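Local coordinates for protein oxidoreductase (Methanosarcina mazei, PDB 3KA7) that binds flavin-adenine dinucleotide and probably acts as an oxidoreductase of the flavin-containing amine oxidase family, at residues N94-V98 against T301-R305. Residues are numbered along the deposited sequence; the frame is centred on the assembly and turned at random.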
loop_
_atom_site.group_PDB
_atom_site.type_symbol
_atom_site.label_atom_id
_atom_site.label_comp_id
_atom_site.label_asym_id
_atom_site.label_seq_id
_atom_site.Cartn_x
_atom_site.Cartn_y
_atom_site.Cartn_z
ATOM N N ASN A 94 -21.932 23.688 -2.727
ATOM C CA ASN A 94 -22.274 22.806 -1.617
ATOM C C ASN A 94 -20.967 22.283 -1.015
ATOM O O ASN A 94 -20.057 21.886 -1.745
ATOM C CB ASN A 94 -23.132 21.619 -2.074
ATOM C CG ASN A 94 -24.534 22.017 -2.527
ATOM O OD1 ASN A 94 -25.117 22.993 -2.049
ATOM N ND2 ASN A 94 -25.092 21.230 -3.448
ATOM N N PRO A 95 -20.861 22.283 0.322
ATOM C CA PRO A 95 -19.638 21.826 0.981
ATOM C C PRO A 95 -19.581 20.312 1.212
ATOM O O PRO A 95 -18.521 19.780 1.534
ATOM C CB PRO A 95 -19.693 22.550 2.329
ATOM C CG PRO A 95 -21.139 22.687 2.610
ATOM C CD PRO A 95 -21.839 22.829 1.281
ATOM N N ASP A 96 -20.707 19.624 1.055
ATOM C CA ASP A 96 -20.777 18.198 1.380
ATOM C C ASP A 96 -21.918 17.517 0.628
ATOM O O ASP A 96 -22.523 18.118 -0.257
ATOM C CB ASP A 96 -20.970 18.009 2.881
ATOM C CG ASP A 96 -22.204 18.715 3.401
ATOM O OD1 ASP A 96 -23.237 18.711 2.698
ATOM O OD2 ASP A 96 -22.144 19.269 4.514
ATOM N N TYR A 97 -22.221 16.273 0.993
ATOM C CA TYR A 97 -23.186 15.468 0.242
ATOM C C TYR A 97 -24.614 15.564 0.791
ATOM O O TYR A 97 -25.522 14.899 0.287
ATOM C CB TYR A 97 -22.762 14.003 0.210
ATOM C CG TYR A 97 -21.377 13.762 -0.336
ATOM C CD1 TYR A 97 -20.938 14.403 -1.489
ATOM C CD2 TYR A 97 -20.509 12.869 0.294
ATOM C CE1 TYR A 97 -19.659 14.175 -1.993
ATOM C CE2 TYR A 97 -19.235 12.632 -0.202
ATOM C CZ TYR A 97 -18.812 13.291 -1.340
ATOM O OH TYR A 97 -17.535 13.054 -1.819
ATOM N N VAL A 98 -24.792 16.383 1.821
ATOM C CA VAL A 98 -26.079 16.523 2.508
ATOM C C VAL A 98 -27.219 16.871 1.545
ATOM O O VAL A 98 -28.306 16.292 1.624
ATOM C CB VAL A 98 -25.991 17.566 3.638
ATOM C CG1 VAL A 98 -27.365 17.791 4.283
ATOM C CG2 VAL A 98 -24.986 17.116 4.688
ATOM N N THR A 301 -14.139 9.855 -2.377
ATOM C CA THR A 301 -15.160 10.654 -1.702
ATOM C C THR A 301 -14.550 11.929 -1.105
ATOM O O THR A 301 -14.290 12.004 0.097
ATOM C CB THR A 301 -15.846 9.839 -0.579
ATOM O OG1 THR A 301 -14.851 9.353 0.338
ATOM C CG2 THR A 301 -16.615 8.628 -1.156
ATOM N N PRO A 302 -14.319 12.945 -1.948
ATOM C CA PRO A 302 -13.538 14.100 -1.502
ATOM C C PRO A 302 -14.236 15.041 -0.524
ATOM O O PRO A 302 -13.556 15.842 0.126
ATOM C CB PRO A 302 -13.174 14.842 -2.805
ATOM C CG PRO A 302 -13.881 14.175 -3.904
ATOM C CD PRO A 302 -14.547 12.909 -3.399
ATOM N N TYR A 303 -15.561 14.948 -0.399
ATOM C CA TYR A 303 -16.299 15.913 0.427
ATOM C C TYR A 303 -16.838 15.307 1.722
ATOM O O TYR A 303 -18.051 15.285 1.959
ATOM C CB TYR A 303 -17.411 16.590 -0.398
ATOM C CG TYR A 303 -16.811 17.502 -1.441
ATOM C CD1 TYR A 303 -16.656 18.855 -1.192
ATOM C CD2 TYR A 303 -16.346 16.990 -2.653
ATOM C CE1 TYR A 303 -16.068 19.701 -2.132
ATOM C CE2 TYR A 303 -15.754 17.828 -3.613
ATOM C CZ TYR A 303 -15.614 19.178 -3.336
ATOM O OH TYR A 303 -15.032 20.013 -4.265
ATOM N N THR A 304 -15.917 14.820 2.548
ATOM C CA THR A 304 -16.229 14.152 3.799
ATOM C C THR A 304 -15.389 14.764 4.909
ATOM O O THR A 304 -14.501 15.593 4.652
ATOM C CB THR A 304 -15.800 12.700 3.724
ATOM O OG1 THR A 304 -14.394 12.664 3.439
ATOM C CG2 THR A 304 -16.566 11.964 2.605
ATOM N N ARG A 305 -15.640 14.322 6.140
ATOM C CA ARG A 305 -14.788 14.679 7.280
ATOM C C ARG A 305 -13.452 13.942 7.219
ATOM O O ARG A 305 -12.402 14.539 7.457
ATOM C CB ARG A 305 -15.465 14.296 8.597
ATOM C CG ARG A 305 -16.813 14.958 8.848
ATOM C CD ARG A 305 -17.639 14.124 9.817
ATOM N NE ARG A 305 -18.974 14.685 9.989
ATOM C CZ ARG A 305 -19.966 14.519 9.122
ATOM N NH1 ARG A 305 -19.788 13.795 8.023
ATOM N NH2 ARG A 305 -21.145 15.077 9.354
HETATM O O HOH W 1 -20.575 14.758 2.960
#
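Y97 reaches across to 301-305 and sets its phenol end against that loop, where OH of Y97 accepts a nearly straight hydrogen bond from the backbone N of Y303 (3.1 Å, 164°). With CG anti to its own carbonyl carbon (chi1 -56°), the ring extends across to the loop, and the same hydroxyl also hydrogen-bonds to R87 O, on strand 85-89, so this buried polar end is gripped by two backbone groups. Beside it, CD of P302 lies 3.4 Å from OH of Y97. Y303 O sits over one face of the Y97 ring, 3.6 Å above the plane and displaced toward the rim, while T304 CG2 approaches CE2 obliquely. The two tyrosines cross at about a right angle: CB of Y303 touches CE1 of Y97 at 3.7 Å, and the Y303 ring turns its edge to P95 O. A water accepts from Y97 N and donates to Y303 O. Within 94-98, D96 OD1 takes the V98 amide from above the carboxylate plane, an Asx turn that shapes this loop. The Y97 hydroxyl, tyrosine contact and water bridge join the connections of two beta hairpins of the mixed sheet, 85-89/101-105 and 298-300/307-311, whose strands 85-89 and 298-300 run side by side and parallel.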